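PDB 2Y5S: dihydropteroate synthase from Burkholderia cenocepacia, which probably catalyses the condensation of para-aminobenzoate with 6-hydroxymethyl-7,8-dihydropterin diphosphate to 7,8-dihydropteroate, a step of folate biosynthesis. Local coordinates for residues Gly231-Ser236 with Arg270-Ala275. Residues are numbered along the deposited sequence; the frame is centred on the assembly and turned at random.
With 78H (7,8-dihydropteroate), chain P; EDO (1,2-ethanediol), chain S.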
ATOM      1  N   GLY B 231      -6.375  13.271   2.857  1.00 15.37           N
ATOM      2  CA  GLY B 231      -5.501  13.249   4.018  1.00 15.39           C
ATOM      3  C   GLY B 231      -5.987  12.245   5.049  1.00 16.32           C
ATOM      4  O   GLY B 231      -6.967  12.497   5.748  1.00 17.16           O
ATOM      5  N   MET B 232      -5.290  11.111   5.159  1.00 15.87           N
ATOM      6  CA  MET B 232      -5.628  10.090   6.157  1.00 16.29           C
ATOM      7  C   MET B 232      -4.501   9.746   7.108  1.00 16.67           C
ATOM      8  O   MET B 232      -4.672   8.909   7.992  1.00 16.45           O
ATOM      9  CB  MET B 232      -6.071   8.843   5.417  1.00 17.21           C
ATOM     10  CG  MET B 232      -7.368   9.084   4.691  1.00 17.77           C
ATOM     11  SD  MET B 232      -7.786   7.722   3.647  1.00 24.07           S
ATOM     12  CE  MET B 232      -6.725   8.114   2.297  1.00 14.48           C
ATOM     13  N   SER B 233      -3.360  10.424   6.934  1.00 16.40           N
ATOM     14  CA  SER B 233      -2.107  10.053   7.583  1.00 16.97           C
ATOM     15  C   SER B 233      -2.204  10.033   9.112  1.00 18.51           C
ATOM     16  O   SER B 233      -2.541  11.038   9.728  1.00 18.51           O
ATOM     17  CB  SER B 233      -0.998  10.995   7.123  1.00 16.83           C
ATOM     18  OG  SER B 233       0.247  10.691   7.746  1.00 17.76           O
ATOM     19  N   ARG B 234      -1.894   8.876   9.696  1.00 18.63           N
ATOM     20  CA  ARG B 234      -1.898   8.657  11.141  1.00 20.93           C
ATOM     21  C   ARG B 234      -3.249   8.827  11.837  1.00 21.06           C
ATOM     22  O   ARG B 234      -3.304   8.895  13.054  1.00 22.27           O
ATOM     23  CB  ARG B 234      -0.813   9.513  11.823  1.00 22.01           C
ATOM     24  CG  ARG B 234       0.561   9.259  11.231  1.00 23.79           C
ATOM     25  CD  ARG B 234       1.636  10.006  11.980  1.00 28.24           C
ATOM     26  NE  ARG B 234       2.974   9.562  11.589  1.00 31.14           N
ATOM     27  CZ  ARG B 234       4.091  10.196  11.940  1.00 34.18           C
ATOM     28  NH1 ARG B 234       4.032  11.316  12.670  1.00 33.80           N
ATOM     29  NH2 ARG B 234       5.271   9.729  11.543  1.00 34.86           N
ATOM     30  N   LYS B 235      -4.339   8.823  11.078  1.00 20.56           N
ATOM     31  CA  LYS B 235      -5.630   9.200  11.635  1.00 20.53           C
ATOM     32  C   LYS B 235      -6.325   8.035  12.338  1.00 21.32           C
ATOM     33  O   LYS B 235      -5.955   6.874  12.167  1.00 20.71           O
ATOM     34  CB  LYS B 235      -6.515   9.805  10.558  1.00 20.12           C
ATOM     35  CG  LYS B 235      -6.085  11.221  10.123  1.00 19.84           C
ATOM     36  CD  LYS B 235      -7.173  11.910   9.309  1.00 19.96           C
ATOM     37  CE  LYS B 235      -6.782  13.346   8.954  1.00 20.74           C
ATOM     38  NZ  LYS B 235      -7.755  13.942   8.002  1.00 20.39           N
ATOM     39  N   SER B 236      -7.331   8.375  13.134  1.00 21.58           N
ATOM     40  CA  SER B 236      -8.093   7.419  13.922  1.00 22.67           C
ATOM     41  C   SER B 236      -8.729   6.324  13.107  1.00 21.20           C
ATOM     42  O   SER B 236      -8.821   5.196  13.590  1.00 21.92           O
ATOM     43  CB  SER B 236      -9.180   8.137  14.711  1.00 23.69           C
ATOM     44  OG  SER B 236      -8.561   8.879  15.729  1.00 27.41           O
ATOM     45  N   ARG B 270      -1.841  13.842   1.406  1.00 15.27           N
ATOM     46  CA  ARG B 270      -1.260  14.661   2.451  1.00 15.24           C
ATOM     47  C   ARG B 270      -0.756  13.735   3.534  1.00 14.73           C
ATOM     48  O   ARG B 270      -1.532  13.014   4.142  1.00 14.90           O
ATOM     49  CB  ARG B 270      -2.328  15.609   3.011  1.00 15.42           C
ATOM     50  CG  ARG B 270      -1.876  16.563   4.075  1.00 17.51           C
ATOM     51  CD  ARG B 270      -3.021  17.539   4.416  1.00 18.93           C
ATOM     52  NE  ARG B 270      -2.597  18.483   5.439  1.00 19.44           N
ATOM     53  CZ  ARG B 270      -2.583  18.230   6.746  1.00 22.19           C
ATOM     54  NH1 ARG B 270      -2.991  17.056   7.213  1.00 23.30           N
ATOM     55  NH2 ARG B 270      -2.152  19.165   7.596  1.00 24.77           N
ATOM     56  N   VAL B 271       0.546  13.739   3.779  1.00 14.75           N
ATOM     57  CA  VAL B 271       1.146  12.719   4.630  1.00 14.29           C
ATOM     58  C   VAL B 271       2.225  13.252   5.559  1.00 15.47           C
ATOM     59  O   VAL B 271       2.857  14.292   5.295  1.00 15.36           O
ATOM     60  CB  VAL B 271       1.743  11.594   3.764  1.00 14.44           C
ATOM     61  CG1 VAL B 271       0.685  11.049   2.784  1.00 14.22           C
ATOM     62  CG2 VAL B 271       2.991  12.102   2.985  1.00 14.17           C
ATOM     63  N   HIS B 272       2.429  12.520   6.646  1.00 15.98           N
ATOM     64  CA  HIS B 272       3.541  12.766   7.555  1.00 18.08           C
ATOM     65  C   HIS B 272       4.784  12.057   7.063  1.00 18.51           C
ATOM     66  O   HIS B 272       5.879  12.597   7.133  1.00 19.17           O
ATOM     67  CB  HIS B 272       3.211  12.232   8.945  1.00 19.12           C
ATOM     68  CG  HIS B 272       2.103  12.969   9.625  1.00 20.28           C
ATOM     69  ND1 HIS B 272       0.799  12.530   9.604  1.00 20.16           N
ATOM     70  CD2 HIS B 272       2.112  14.112  10.355  1.00 21.21           C
ATOM     71  CE1 HIS B 272       0.046  13.379  10.287  1.00 21.61           C
ATOM     72  NE2 HIS B 272       0.821  14.343  10.756  1.00 21.60           N
ATOM     73  N   ASP B 273       4.599  10.836   6.563  1.00 18.06           N
ATOM     74  CA  ASP B 273       5.722   9.943   6.264  1.00 18.59           C
ATOM     75  C   ASP B 273       6.057   9.993   4.784  1.00 17.78           C
ATOM     76  O   ASP B 273       5.576   9.184   4.000  1.00 18.41           O
ATOM     77  CB  ASP B 273       5.389   8.532   6.741  1.00 18.16           C
ATOM     78  CG  ASP B 273       4.993   8.512   8.179  1.00 19.62           C
ATOM     79  OD1 ASP B 273       5.915   8.605   9.013  1.00 20.09           O
ATOM     80  OD2 ASP B 273       3.768   8.478   8.480  1.00 20.60           O
ATOM     81  N   VAL B 274       6.880  10.964   4.409  1.00 18.10           N
ATOM     82  CA  VAL B 274       7.051  11.303   3.007  1.00 17.77           C
ATOM     83  C   VAL B 274       7.843  10.233   2.244  1.00 18.35           C
ATOM     84  O   VAL B 274       7.386   9.770   1.205  1.00 17.71           O
ATOM     85  CB  VAL B 274       7.730  12.669   2.840  1.00 18.10           C
ATOM     86  CG1 VAL B 274       8.041  12.933   1.350  1.00 17.58           C
ATOM     87  CG2 VAL B 274       6.835  13.750   3.433  1.00 17.48           C
ATOM     88  N   ALA B 275       9.010   9.843   2.761  1.00 19.36           N
ATOM     89  CA  ALA B 275       9.840   8.831   2.091  1.00 20.06           C
ATOM     90  C   ALA B 275       9.059   7.545   1.843  1.00 19.50           C
ATOM     91  O   ALA B 275       9.163   6.934   0.756  1.00 20.62           O
ATOM     92  CB  ALA B 275      11.122   8.511   2.910  1.00 20.55           C
TER
HETATM   93  O4  78H P1293      -7.520  15.639   5.910  1.00 34.32           O
HETATM   94  C4  78H P1293      -7.164  16.815   5.820  1.00 33.75           C
HETATM   95  C5  78H P1293      -6.627  17.519   6.918  1.00 33.81           C
HETATM   96  N3  78H P1293      -7.312  17.490   4.598  1.00 33.09           N
HETATM   97  C9  78H P1293      -6.268  18.873   6.722  1.00 32.47           C
HETATM   98  N5  78H P1293      -6.415  16.904   8.110  1.00 30.96           N
HETATM   99  C2  78H P1293      -6.951  18.867   4.479  1.00 32.73           C
HETATM  100  N8  78H P1293      -5.729  19.617   7.763  1.00 31.24           N
HETATM  101  N1  78H P1293      -6.429  19.501   5.540  1.00 31.27           N
HETATM  102  C6  78H P1293      -5.938  17.593   9.166  1.00 33.66           C
HETATM  103  N2  78H P1293      -7.130  19.525   3.323  1.00 27.86           N
HETATM  104  C7  78H P1293      -5.707  19.106   9.138  1.00 31.82           C
HETATM  105  C10 78H P1293      -5.638  16.889  10.459  1.00 34.51           C
HETATM  106  N11 78H P1293      -6.856  16.767  11.268  1.00 36.12           N
HETATM  107  C15 78H P1293      -7.169  15.583  11.778  1.00 35.01           C
HETATM  108  C16 78H P1293      -8.447  15.056  11.624  1.00 33.81           C
HETATM  109  C17 78H P1293      -6.177  14.866  12.449  1.00 34.81           C
HETATM  110  C18 78H P1293      -8.745  13.816  12.159  1.00 33.62           C
HETATM  111  C19 78H P1293      -6.476  13.620  12.985  1.00 34.77           C
HETATM  112  C20 78H P1293      -7.761  13.100  12.844  1.00 34.01           C
HETATM  113  C21 78H P1293      -8.084  11.712  13.406  1.00 32.75           C
HETATM  114  O22 78H P1293      -9.127  11.193  13.001  1.00 32.52           O
HETATM  115  O23 78H P1293      -7.241  11.123  14.119  1.00 34.41           O
HETATM  116  C1  EDO S1296      -2.278  12.421  14.149  1.00 58.14           C
HETATM  117  O1  EDO S1296      -3.350  11.689  14.744  1.00 58.08           O
HETATM  118  C2  EDO S1296      -2.768  13.078  12.867  1.00 57.62           C
HETATM  119  O2  EDO S1296      -2.218  14.393  12.760  1.00 58.10           O
HETATM  120  O   HOH W   1      -2.919  10.561   3.595  1.00 13.95           O
HETATM  121  O   HOH W   2       2.240   9.085   6.703  1.00  8.94           O
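The imidazole of His272 carries Arg234 CD over one face, a CH-pi contact 4.0 Å from the ring centroid, while Ser233 OG and O2 of an ethanediol approach the rim of the ring. Beyond CD the guanidinium of Arg234 runs almost parallel to that ring, the planes 6° apart, with His272 CB over its centre. Ser233 OG, anti to its backbone N (chi1 179°), turns between backbone and ring of His272: it accepts from His272 N and is hydrogen-bonded to ND1 at 2.7 Å. Arg234 NH2 meets Asp273 OD1 on its syn side in a 2.8 Å salt bridge, with OD1 lying 31° out of the guanidinium plane; the bond from NE to OD2 is weak. A water joins Met232 N to Arg270 O, 2.9 Å from each.

The same two segments line the product site. The Arg270 guanidinium, salt-bridged through NE to Asp64, places one face against the dihydropterin ring of 7,8-dihydropteroate, with N8 of the ligand 3.5 Å above its plane. Lys235 NZ donates to the pterin O4 at 2.7 Å and to Gly231 O, while Ser236 N, at the start of helix 236-239, donates to the carboxylate oxygen O23 of the ligand at 2.9 Å.

In this TIM barrel, residues 231-236 form the loop after strand 229-230, running into helix 236-239, while 270-275 take the end of its parallel neighbour 268-271 through a short turn into helix 274-291. Strand 24-30 flanks Arg270 and Val271, helix 251-263 packs on Met232 and Asp273, and helix 45-58 meets Val274.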